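Local coordinates for ribonuclease (Nicotiana glutinosa, PDB 1IYB), which probably cleaves single-stranded RNA as a member of the ribonuclease T2 family and binds guanosine-5'-monophosphate in its base-recognition pocket, at residues Phe13-Pro18 with Ala37-His43; Pro63-Val69 with Gln111-Phe115; Met76-Pro81 with Phe93-Glu97. Residues are numbered along the deposited sequence.

Contact 1: residues Phe13-Pro18 with Ala37-His43; sequences FVQQWP and ASDFGIH. With 5GP (guanosine-5'-monophosphate), chain C.
Strands 13-16 and 41-43 are extended and antiparallel, axes 4.4 Å apart at 129°: the edge pair of the ribonuclease T2 fold's four-stranded sheet, with the guanine site at its end. Ser38 centres an inverse gamma turn before Gly41; Trp17 N-caps the helix begun by Pro18. Gln15 opposes Ile42 as a non-hydrogen-bonded pair (CA-CA 4.5 Å); Gln16 and Gly41 form the hydrogen-bonded pair (CA-CA 5.4 Å), with Gln16 N to Gly41 O 2.8 Å and Gly41 N to Gln16 O 2.9 Å. His43 N to Val14 O (2.8 Å) extends the ladder.

One aromatic pair crosses: Trp17 (chi1 t) turns its edge to the face of Phe40 (chi1 m), planes at 52°.

Gln16 (chi1 p) reads guanine: OE1 accepts from 5GP N1 (2.8 Å) and N2 (3.2 Å), NE2 donates to O6 (3.1 Å). 5GP N2 lies over one face of the His43 ring, its ND1 hydrogen-bonded to Gln176.

Strand 172-182 flanks strand 10-16; helix 111-124 packs on Phe13, Gln15 and Ile42, helix 127-133 on Gln15 and Phe40.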
loop_
_atom_site.group_PDB
_atom_site.type_symbol
_atom_site.label_atom_id
_atom_site.label_comp_id
_atom_site.label_asym_id
_atom_site.label_seq_id
_atom_site.Cartn_x
_atom_site.Cartn_y
_atom_site.Cartn_z
ATOM N N PHE A 13 -1.120 -1.763 -17.698
ATOM C CA PHE A 13 0.207 -1.450 -18.224
ATOM C C PHE A 13 0.185 0.073 -18.207
ATOM O O PHE A 13 -0.566 0.701 -18.959
ATOM C CB PHE A 13 0.400 -1.978 -19.650
ATOM C CG PHE A 13 1.692 -1.536 -20.280
ATOM C CD1 PHE A 13 2.914 -1.782 -19.654
ATOM C CD2 PHE A 13 1.688 -0.849 -21.489
ATOM C CE1 PHE A 13 4.114 -1.346 -20.225
ATOM C CE2 PHE A 13 2.884 -0.411 -22.065
ATOM C CZ PHE A 13 4.095 -0.660 -21.434
ATOM N N VAL A 14 1.004 0.659 -17.337
ATOM C CA VAL A 14 1.023 2.104 -17.140
ATOM C C VAL A 14 2.240 2.834 -17.689
ATOM O O VAL A 14 3.376 2.451 -17.418
ATOM C CB VAL A 14 0.914 2.410 -15.626
ATOM C CG1 VAL A 14 0.738 3.904 -15.394
ATOM C CG2 VAL A 14 -0.246 1.623 -15.026
ATOM N N GLN A 15 1.984 3.891 -18.455
ATOM C CA GLN A 15 3.043 4.718 -19.029
ATOM C C GLN A 15 2.873 6.158 -18.551
ATOM O O GLN A 15 1.747 6.642 -18.399
ATOM C CB GLN A 15 2.994 4.676 -20.557
ATOM C CG GLN A 15 3.316 3.317 -21.141
ATOM C CD GLN A 15 3.461 3.367 -22.649
ATOM O OE1 GLN A 15 4.378 4.008 -23.169
ATOM N NE2 GLN A 15 2.553 2.706 -23.359
ATOM N N GLN A 16 3.994 6.835 -18.311
ATOM C CA GLN A 16 3.977 8.212 -17.829
ATOM C C GLN A 16 4.558 9.181 -18.849
ATOM O O GLN A 16 5.460 8.828 -19.614
ATOM C CB GLN A 16 4.786 8.324 -16.525
ATOM C CG GLN A 16 6.260 7.921 -16.669
ATOM C CD GLN A 16 7.093 8.210 -15.423
ATOM O OE1 GLN A 16 6.566 8.607 -14.382
ATOM N NE2 GLN A 16 8.404 8.006 -15.527
ATOM N N TRP A 17 4.030 10.403 -18.858
ATOM C CA TRP A 17 4.529 11.436 -19.753
ATOM C C TRP A 17 5.543 12.260 -18.960
ATOM O O TRP A 17 5.188 12.920 -17.988
ATOM C CB TRP A 17 3.393 12.343 -20.236
ATOM C CG TRP A 17 3.908 13.447 -21.099
ATOM C CD1 TRP A 17 3.834 14.792 -20.849
ATOM C CD2 TRP A 17 4.649 13.304 -22.314
ATOM N NE1 TRP A 17 4.491 15.490 -21.834
ATOM C CE2 TRP A 17 5.001 14.602 -22.746
ATOM C CE3 TRP A 17 5.055 12.201 -23.081
ATOM C CZ2 TRP A 17 5.743 14.829 -23.911
ATOM C CZ3 TRP A 17 5.793 12.426 -24.242
ATOM C CH2 TRP A 17 6.129 13.734 -24.644
ATOM N N PRO A 18 6.821 12.222 -19.362
ATOM C CA PRO A 18 7.840 12.985 -18.634
ATOM C C PRO A 18 7.556 14.479 -18.483
ATOM O O PRO A 18 7.895 15.080 -17.461
ATOM C CB PRO A 18 9.126 12.691 -19.417
ATOM C CG PRO A 18 8.637 12.331 -20.789
ATOM C CD PRO A 18 7.416 11.499 -20.499
ATOM N N ALA A 37 14.372 10.697 -23.908
ATOM C CA ALA A 37 13.724 11.059 -25.162
ATOM C C ALA A 37 12.329 11.579 -24.830
ATOM O O ALA A 37 11.731 11.164 -23.837
ATOM C CB ALA A 37 13.625 9.844 -26.066
ATOM N N SER A 38 11.814 12.486 -25.656
ATOM C CA SER A 38 10.485 13.043 -25.431
ATOM C C SER A 38 9.389 12.077 -25.862
ATOM O O SER A 38 8.637 12.344 -26.800
ATOM C CB SER A 38 10.327 14.372 -26.176
ATOM O OG SER A 38 11.174 15.363 -25.621
ATOM N N ASP A 39 9.311 10.950 -25.163
ATOM C CA ASP A 39 8.308 9.927 -25.436
ATOM C C ASP A 39 7.771 9.473 -24.090
ATOM O O ASP A 39 8.352 9.782 -23.045
ATOM C CB ASP A 39 8.931 8.711 -26.128
ATOM C CG ASP A 39 9.849 9.086 -27.270
ATOM O OD1 ASP A 39 9.433 9.879 -28.140
ATOM O OD2 ASP A 39 10.990 8.575 -27.299
ATOM N N PHE A 40 6.654 8.755 -24.100
ATOM C CA PHE A 40 6.138 8.242 -22.843
ATOM C C PHE A 40 7.150 7.204 -22.367
ATOM O O PHE A 40 7.845 6.585 -23.178
ATOM C CB PHE A 40 4.781 7.555 -23.032
ATOM C CG PHE A 40 3.626 8.506 -23.159
ATOM C CD1 PHE A 40 3.370 9.162 -24.360
ATOM C CD2 PHE A 40 2.791 8.746 -22.073
ATOM C CE1 PHE A 40 2.296 10.045 -24.479
ATOM C CE2 PHE A 40 1.710 9.630 -22.182
ATOM C CZ PHE A 40 1.466 10.278 -23.386
ATOM N N GLY A 41 7.243 7.030 -21.055
ATOM C CA GLY A 41 8.146 6.036 -20.501
ATOM C C GLY A 41 7.325 5.050 -19.692
ATOM O O GLY A 41 6.226 5.378 -19.246
ATOM N N ILE A 42 7.838 3.840 -19.514
ATOM C CA ILE A 42 7.127 2.829 -18.736
ATOM C C ILE A 42 7.118 3.203 -17.256
ATOM O O ILE A 42 8.121 3.671 -16.724
ATOM C CB ILE A 42 7.821 1.447 -18.842
ATOM C CG1 ILE A 42 7.813 0.956 -20.291
ATOM C CG2 ILE A 42 7.127 0.442 -17.921
ATOM C CD1 ILE A 42 8.710 -0.243 -20.528
ATOM N N HIS A 43 5.977 3.036 -16.597
ATOM C CA HIS A 43 5.933 3.261 -15.161
ATOM C C HIS A 43 5.987 1.835 -14.612
ATOM O O HIS A 43 6.875 1.499 -13.829
ATOM C CB HIS A 43 4.650 3.967 -14.708
ATOM C CG HIS A 43 4.628 4.265 -13.239
ATOM N ND1 HIS A 43 3.766 5.182 -12.675
ATOM C CD2 HIS A 43 5.356 3.757 -12.216
ATOM C CE1 HIS A 43 3.965 5.225 -11.369
ATOM N NE2 HIS A 43 4.925 4.369 -11.065
HETATM P P 5GP C . 3.794 2.631 -7.959
HETATM O O1P 5GP C . 2.902 1.948 -7.017
HETATM O O2P 5GP C . 4.375 1.682 -8.989
HETATM O O3P 5GP C . 3.049 3.824 -8.652
HETATM O "O5'" 5GP C . 5.070 3.349 -7.226
HETATM C "C5'" 5GP C . 5.990 4.233 -7.967
HETATM C "C4'" 5GP C . 7.140 4.820 -7.115
HETATM O "O4'" 5GP C . 8.383 4.688 -7.939
HETATM C "C3'" 5GP C . 7.132 6.303 -6.750
HETATM O "O3'" 5GP C . 6.390 6.602 -5.577
HETATM C "C2'" 5GP C . 8.610 6.667 -6.574
HETATM O "O2'" 5GP C . 9.079 6.415 -5.231
HETATM C "C1'" 5GP C . 9.295 5.789 -7.609
HETATM N N9 5GP C . 9.864 6.412 -8.845
HETATM C C8 5GP C . 11.173 6.496 -9.264
HETATM N N7 5GP C . 11.353 7.018 -10.460
HETATM C C5 5GP C . 10.031 7.304 -10.857
HETATM C C6 5GP C . 9.572 7.891 -12.082
HETATM O O6 5GP C . 10.238 8.266 -13.040
HETATM N N1 5GP C . 8.148 8.016 -12.101
HETATM C C2 5GP C . 7.317 7.615 -11.057
HETATM N N2 5GP C . 6.004 7.827 -11.287
HETATM N N3 5GP C . 7.745 7.063 -9.906
HETATM C C4 5GP C . 9.116 6.939 -9.876
HETATM O O HOH W 1 9.724 5.879 -17.430
#

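Contact 2: residues Pro63-Val69 with Gln111-Phe115; sequences PYDQSQV and QHGYF
Pro63-Val69 begins extended, with Pro63 and Tyr64 at phi/psi near -68/154 and -58/136, and then winds into a 3-10 turn over 66-68; it packs on the first turn of helix 111-124. Pro63 contributes its carbonyl: Gln111 NE2 donates to Pro63 O at 3.0 Å. Tyr64 (chi1 t) sets its ring beside Phe115, CE1 to CZ 3.8 Å, with centroids 5.8 Å apart and planes at 60°, and it also touches Trp94 and Ser95 of helix 91-102. Asp65 N donates to Gln111 OE1 at 2.9 Å. The Gln111 amide (chi1 m, chi2 t) thus clasps two peptide groups of the loop, donating to one and accepting from the other.

Asp65 also starts an Asx turn: with chi1 t, its OD2 accepts from Ser67 N at 3.3 Å and from Ser67 OG at 2.7 Å, so the carboxylate organises the start of the 3-10 turn, which is closed by Gln68 N to Asp65 O at 2.9 Å and Val69 N to Gln66 O at 3.0 Å. In the ribonuclease T2 fold seen here, this joins the long loop after strand 41-48 to a helix more than forty residues further on. Gln68 lies along the CB of Gln111, and its carbonyl O receives a weak hydrogen bond from His112 ND1 at 3.4 Å. Val69, whose CA is 5.2 Å from that of His112, points at the helix; its CG1 meets His112 CA at 3.7 Å and Phe115 CD1 at 3.9 Å.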
loop_
_atom_site.group_PDB
_atom_site.type_symbol
_atom_site.label_atom_id
_atom_site.label_comp_id
_atom_site.label_asym_id
_atom_site.label_seq_id
_atom_site.Cartn_x
_atom_site.Cartn_y
_atom_site.Cartn_z
ATOM N N PRO A 63 13.534 -10.956 -4.040
ATOM C CA PRO A 63 14.081 -9.615 -4.258
ATOM C C PRO A 63 14.532 -9.386 -5.696
ATOM O O PRO A 63 14.867 -10.327 -6.409
ATOM C CB PRO A 63 15.241 -9.557 -3.266
ATOM C CG PRO A 63 15.720 -10.962 -3.248
ATOM C CD PRO A 63 14.434 -11.760 -3.193
ATOM N N TYR A 64 14.518 -8.124 -6.118
ATOM C CA TYR A 64 14.950 -7.762 -7.462
ATOM C C TYR A 64 16.391 -8.234 -7.658
ATOM O O TYR A 64 17.233 -8.062 -6.771
ATOM C CB TYR A 64 14.870 -6.243 -7.635
ATOM C CG TYR A 64 15.411 -5.722 -8.948
ATOM C CD1 TYR A 64 14.784 -6.023 -10.159
ATOM C CD2 TYR A 64 16.545 -4.910 -8.977
ATOM C CE1 TYR A 64 15.273 -5.524 -11.367
ATOM C CE2 TYR A 64 17.040 -4.407 -10.178
ATOM C CZ TYR A 64 16.401 -4.716 -11.366
ATOM O OH TYR A 64 16.877 -4.204 -12.553
ATOM N N ASP A 65 16.661 -8.833 -8.813
ATOM C CA ASP A 65 17.994 -9.339 -9.151
ATOM C C ASP A 65 18.312 -8.877 -10.572
ATOM O O ASP A 65 17.969 -9.551 -11.544
ATOM C CB ASP A 65 17.999 -10.870 -9.083
ATOM C CG ASP A 65 19.368 -11.467 -9.356
ATOM O OD1 ASP A 65 19.474 -12.714 -9.378
ATOM O OD2 ASP A 65 20.333 -10.697 -9.546
ATOM N N GLN A 66 18.973 -7.730 -10.693
ATOM C CA GLN A 66 19.279 -7.187 -12.009
ATOM C C GLN A 66 20.056 -8.128 -12.928
ATOM O O GLN A 66 19.960 -8.018 -14.147
ATOM C CB GLN A 66 20.005 -5.842 -11.879
ATOM C CG GLN A 66 20.259 -5.154 -13.218
ATOM C CD GLN A 66 20.345 -3.639 -13.111
ATOM O OE1 GLN A 66 21.184 -3.009 -13.759
ATOM N NE2 GLN A 66 19.466 -3.046 -12.313
ATOM N N SER A 67 20.810 -9.065 -12.362
ATOM C CA SER A 67 21.565 -9.994 -13.199
ATOM C C SER A 67 20.638 -10.859 -14.059
ATOM O O SER A 67 21.029 -11.322 -15.131
ATOM C CB SER A 67 22.465 -10.890 -12.340
ATOM O OG SER A 67 21.703 -11.796 -11.563
ATOM N N GLN A 68 19.405 -11.062 -13.597
ATOM C CA GLN A 68 18.434 -11.871 -14.331
ATOM C C GLN A 68 17.850 -11.153 -15.545
ATOM O O GLN A 68 17.179 -11.774 -16.365
ATOM C CB GLN A 68 17.293 -12.313 -13.404
ATOM C CG GLN A 68 17.763 -13.075 -12.174
ATOM C CD GLN A 68 16.626 -13.713 -11.400
ATOM O OE1 GLN A 68 16.793 -14.101 -10.242
ATOM N NE2 GLN A 68 15.467 -13.835 -12.036
ATOM N N VAL A 69 18.102 -9.853 -15.660
ATOM C CA VAL A 69 17.589 -9.082 -16.792
ATOM C C VAL A 69 18.684 -8.260 -17.468
ATOM O O VAL A 69 18.400 -7.273 -18.148
ATOM C CB VAL A 69 16.461 -8.120 -16.353
ATOM C CG1 VAL A 69 15.286 -8.915 -15.799
ATOM C CG2 VAL A 69 16.979 -7.146 -15.316
ATOM N N GLN A 111 11.281 -12.705 -13.202
ATOM C CA GLN A 111 11.791 -11.359 -13.444
ATOM C C GLN A 111 12.077 -11.035 -14.903
ATOM O O GLN A 111 11.653 -9.988 -15.403
ATOM C CB GLN A 111 13.018 -11.095 -12.575
ATOM C CG GLN A 111 12.635 -10.992 -11.108
ATOM C CD GLN A 111 13.781 -10.595 -10.211
ATOM O OE1 GLN A 111 14.526 -9.662 -10.510
ATOM N NE2 GLN A 111 13.920 -11.294 -9.088
ATOM N N HIS A 112 12.776 -11.926 -15.597
ATOM C CA HIS A 112 13.079 -11.677 -17.001
ATOM C C HIS A 112 11.792 -11.548 -17.815
ATOM O O HIS A 112 11.670 -10.655 -18.654
ATOM C CB HIS A 112 13.932 -12.800 -17.587
ATOM C CG HIS A 112 14.353 -12.547 -19.001
ATOM N ND1 HIS A 112 15.504 -11.861 -19.325
ATOM C CD2 HIS A 112 13.743 -12.834 -20.176
ATOM C CE1 HIS A 112 15.584 -11.736 -20.638
ATOM N NE2 HIS A 112 14.527 -12.319 -21.177
ATOM N N GLY A 113 10.839 -12.443 -17.568
ATOM C CA GLY A 113 9.579 -12.408 -18.293
ATOM C C GLY A 113 8.747 -11.168 -18.021
ATOM O O GLY A 113 8.069 -10.658 -18.914
ATOM N N TYR A 114 8.796 -10.689 -16.781
ATOM C CA TYR A 114 8.052 -9.502 -16.369
ATOM C C TYR A 114 8.567 -8.263 -17.100
ATOM O O TYR A 114 7.798 -7.538 -17.735
ATOM C CB TYR A 114 8.192 -9.298 -14.855
ATOM C CG TYR A 114 7.524 -8.046 -14.324
ATOM C CD1 TYR A 114 6.145 -8.001 -14.114
ATOM C CD2 TYR A 114 8.273 -6.900 -14.046
ATOM C CE1 TYR A 114 5.526 -6.840 -13.638
ATOM C CE2 TYR A 114 7.666 -5.738 -13.574
ATOM C CZ TYR A 114 6.294 -5.715 -13.372
ATOM O OH TYR A 114 5.700 -4.560 -12.913
ATOM N N PHE A 115 9.868 -8.010 -16.997
ATOM C CA PHE A 115 10.446 -6.852 -17.658
ATOM C C PHE A 115 10.357 -6.961 -19.174
ATOM O O PHE A 115 10.130 -5.960 -19.851
ATOM C CB PHE A 115 11.890 -6.642 -17.194
ATOM C CG PHE A 115 11.985 -6.098 -15.797
ATOM C CD1 PHE A 115 12.128 -6.949 -14.702
ATOM C CD2 PHE A 115 11.852 -4.732 -15.570
ATOM C CE1 PHE A 115 12.133 -6.440 -13.397
ATOM C CE2 PHE A 115 11.855 -4.216 -14.275
ATOM C CZ PHE A 115 11.995 -5.072 -13.188
#

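Contact 3: residues Met76-Pro81 with Phe93-Glu97; sequences MQQNWP and FWSHE. With 5GP (guanosine-5'-monophosphate), chain C.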
loop_
_atom_site.group_PDB
_atom_site.type_symbol
_atom_site.label_atom_id
_atom_site.label_comp_id
_atom_site.label_asym_id
_atom_site.label_seq_id
_atom_site.Cartn_x
_atom_site.Cartn_y
_atom_site.Cartn_z
ATOM N N MET A 76 15.730 -1.083 -21.252
ATOM C CA MET A 76 15.098 -0.495 -20.078
ATOM C C MET A 76 15.619 0.922 -19.839
ATOM O O MET A 76 14.887 1.800 -19.382
ATOM C CB MET A 76 15.355 -1.379 -18.855
ATOM C CG MET A 76 14.560 -2.678 -18.883
ATOM S SD MET A 76 15.144 -3.957 -17.744
ATOM C CE MET A 76 14.869 -3.170 -16.154
ATOM N N GLN A 77 16.888 1.145 -20.157
ATOM C CA GLN A 77 17.472 2.466 -19.983
ATOM C C GLN A 77 16.788 3.465 -20.912
ATOM O O GLN A 77 16.565 4.619 -20.548
ATOM C CB GLN A 77 18.978 2.406 -20.253
ATOM C CG GLN A 77 19.744 1.779 -19.097
ATOM C CD GLN A 77 21.161 1.368 -19.452
ATOM O OE1 GLN A 77 21.990 1.153 -18.567
ATOM N NE2 GLN A 77 21.441 1.236 -20.742
ATOM N N GLN A 78 16.432 3.010 -22.109
ATOM C CA GLN A 78 15.773 3.879 -23.074
ATOM C C GLN A 78 14.270 4.022 -22.866
ATOM O O GLN A 78 13.721 5.112 -23.036
ATOM C CB GLN A 78 16.025 3.369 -24.497
ATOM C CG GLN A 78 17.485 3.391 -24.903
ATOM C CD GLN A 78 18.118 4.748 -24.678
ATOM O OE1 GLN A 78 17.622 5.760 -25.168
ATOM N NE2 GLN A 78 19.217 4.775 -23.930
ATOM N N ASN A 79 13.614 2.931 -22.477
ATOM C CA ASN A 79 12.164 2.928 -22.323
ATOM C C ASN A 79 11.553 2.996 -20.932
ATOM O O ASN A 79 10.341 3.191 -20.802
ATOM C CB ASN A 79 11.589 1.702 -23.033
ATOM C CG ASN A 79 11.827 1.735 -24.524
ATOM O OD1 ASN A 79 12.822 1.204 -25.025
ATOM N ND2 ASN A 79 10.918 2.374 -25.242
ATOM N N TRP A 80 12.377 2.839 -19.902
ATOM C CA TRP A 80 11.895 2.851 -18.520
ATOM C C TRP A 80 12.766 3.771 -17.662
ATOM O O TRP A 80 13.287 3.358 -16.626
ATOM C CB TRP A 80 11.964 1.426 -17.969
ATOM C CG TRP A 80 11.005 1.097 -16.867
ATOM C CD1 TRP A 80 10.601 1.906 -15.842
ATOM C CD2 TRP A 80 10.374 -0.168 -16.653
ATOM N NE1 TRP A 80 9.754 1.217 -15.000
ATOM C CE2 TRP A 80 9.599 -0.058 -15.475
ATOM C CE3 TRP A 80 10.388 -1.388 -17.346
ATOM C CZ2 TRP A 80 8.845 -1.124 -14.975
ATOM C CZ3 TRP A 80 9.641 -2.445 -16.851
ATOM C CH2 TRP A 80 8.878 -2.305 -15.673
ATOM N N PRO A 81 12.934 5.035 -18.076
ATOM C CA PRO A 81 13.768 5.941 -17.282
ATOM C C PRO A 81 13.163 6.372 -15.955
ATOM O O PRO A 81 11.940 6.393 -15.790
ATOM C CB PRO A 81 13.968 7.130 -18.217
ATOM C CG PRO A 81 12.662 7.180 -18.956
ATOM C CD PRO A 81 12.411 5.714 -19.277
ATOM N N PHE A 93 14.196 2.309 -9.367
ATOM C CA PHE A 93 12.846 2.374 -9.912
ATOM C C PHE A 93 12.417 0.977 -10.371
ATOM O O PHE A 93 11.329 0.510 -10.026
ATOM C CB PHE A 93 12.833 3.375 -11.079
ATOM C CG PHE A 93 11.460 3.680 -11.638
ATOM C CD1 PHE A 93 10.308 3.501 -10.879
ATOM C CD2 PHE A 93 11.336 4.199 -12.924
ATOM C CE1 PHE A 93 9.054 3.838 -11.390
ATOM C CE2 PHE A 93 10.088 4.540 -13.448
ATOM C CZ PHE A 93 8.942 4.358 -12.678
ATOM N N TRP A 94 13.279 0.306 -11.129
ATOM C CA TRP A 94 12.968 -1.036 -11.619
ATOM C C TRP A 94 12.790 -2.020 -10.464
ATOM O O TRP A 94 11.880 -2.861 -10.479
ATOM C CB TRP A 94 14.069 -1.522 -12.573
ATOM C CG TRP A 94 14.317 -0.550 -13.688
ATOM C CD1 TRP A 94 13.390 0.256 -14.287
ATOM C CD2 TRP A 94 15.568 -0.263 -14.324
ATOM N NE1 TRP A 94 13.987 1.032 -15.251
ATOM C CE2 TRP A 94 15.323 0.735 -15.297
ATOM C CE3 TRP A 94 16.872 -0.751 -14.166
ATOM C CZ2 TRP A 94 16.335 1.257 -16.110
ATOM C CZ3 TRP A 94 17.879 -0.232 -14.978
ATOM C CH2 TRP A 94 17.601 0.763 -15.936
ATOM N N SER A 95 13.651 -1.909 -9.456
ATOM C CA SER A 95 13.569 -2.791 -8.295
ATOM C C SER A 95 12.233 -2.588 -7.590
ATOM O O SER A 95 11.569 -3.549 -7.213
ATOM C CB SER A 95 14.708 -2.503 -7.314
ATOM O OG SER A 95 14.574 -3.298 -6.144
ATOM N N HIS A 96 11.847 -1.328 -7.418
ATOM C CA HIS A 96 10.585 -0.994 -6.769
ATOM C C HIS A 96 9.394 -1.597 -7.514
ATOM O O HIS A 96 8.483 -2.156 -6.903
ATOM C CB HIS A 96 10.423 0.527 -6.691
ATOM C CG HIS A 96 9.066 0.966 -6.241
ATOM N ND1 HIS A 96 8.638 0.846 -4.937
ATOM C CD2 HIS A 96 8.025 1.491 -6.931
ATOM C CE1 HIS A 96 7.393 1.280 -4.842
ATOM N NE2 HIS A 96 6.997 1.676 -6.039
ATOM N N GLU A 97 9.393 -1.479 -8.836
ATOM C CA GLU A 97 8.292 -2.018 -9.616
ATOM C C GLU A 97 8.220 -3.538 -9.521
ATOM O O GLU A 97 7.128 -4.109 -9.455
ATOM C CB GLU A 97 8.400 -1.556 -11.074
ATOM C CG GLU A 97 8.162 -0.054 -11.230
ATOM C CD GLU A 97 6.769 0.373 -10.778
ATOM O OE1 GLU A 97 6.658 1.385 -10.052
ATOM O OE2 GLU A 97 5.786 -0.301 -11.157
HETATM P P 5GP C . 3.794 2.631 -7.959
HETATM O O1P 5GP C . 2.902 1.948 -7.017
HETATM O O2P 5GP C . 4.375 1.682 -8.989
HETATM O O3P 5GP C . 3.049 3.824 -8.652
HETATM O "O5'" 5GP C . 5.070 3.349 -7.226
HETATM C "C5'" 5GP C . 5.990 4.233 -7.967
HETATM C "C4'" 5GP C . 7.140 4.820 -7.115
HETATM O "O4'" 5GP C . 8.383 4.688 -7.939
HETATM C "C3'" 5GP C . 7.132 6.303 -6.750
HETATM O "O3'" 5GP C . 6.390 6.602 -5.577
HETATM C "C2'" 5GP C . 8.610 6.667 -6.574
HETATM O "O2'" 5GP C . 9.079 6.415 -5.231
HETATM C "C1'" 5GP C . 9.295 5.789 -7.609
HETATM N N9 5GP C . 9.864 6.412 -8.845
HETATM C C8 5GP C . 11.173 6.496 -9.264
HETATM N N7 5GP C . 11.353 7.018 -10.460
HETATM C C5 5GP C . 10.031 7.304 -10.857
HETATM C C6 5GP C . 9.572 7.891 -12.082
HETATM O O6 5GP C . 10.238 8.266 -13.040
HETATM N N1 5GP C . 8.148 8.016 -12.101
HETATM C C2 5GP C . 7.317 7.615 -11.057
HETATM N N2 5GP C . 6.004 7.827 -11.287
HETATM N N3 5GP C . 7.745 7.063 -9.906
HETATM C C4 5GP C . 9.116 6.939 -9.876
#
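Three aromatic rings interlock here, each pair that meets doing so edge on face. Trp80 presents one face to the pyrrole edge of Trp94 (five-membered ring centroids 4.5 Å apart, planes at 73°) and turns its own edge toward the face of Phe93 (5.0 Å, planes at 90°, offset). The edge of Trp94 also carries the polar link of the contact: NE1 donates to Trp80 O at 2.8 Å, tying the indole to the backbone just where helix 73-79 has ended. Met76 closes over a face of Trp94, its CE 3.8 Å from the centroid of the five-membered ring in a CH-pi contact, with the sulfur close enough for a Met-aromatic one.

Phe93 carries this cluster into the ligand site. With Trp80 NE1 over one face, its opposite face receives the guanine, CE1 lying 3.5 Å from 5GP C4. One helical turn on, His96 NE2 donates to 5GP O5' at 2.8 Å, and Glu97 OE1 comes within 2.5 Å of O2P while its OE2 takes a hydrogen bond from Trp46. Helix 91-102 therefore serves both base and phosphate, consistent with the active-site helix of T2 ribonucleases. Behind the cluster stands helix 111-124, with Phe115 against Met76, Trp80 and Trp94, while Trp80 and Glu97 reach strand 41-48 at Ile42 and His43.

In the fold
Contact 1 closes first along the chain; contact 3 lies nested within the loop that contact 2 closes. Contact 1 belongs to the four-stranded antiparallel sheet, the other two to the helices and loops packed beside it. Contact 3 is the bridge: its centre is about 10 Å from that of contact 1 and about 11 Å from that of contact 2, whereas the centres of 1 and 2 are about 20 Å apart. Strand 41-48 meets the end of helix 73-79 where Ile42 N probably hydrogen-bonds to Asn79 O, and Phe115 meets Met76 and Trp80. Contacts 1 and 3 both touch the nucleotide, so sheet and helices build one pocket; contact 2 packs behind it.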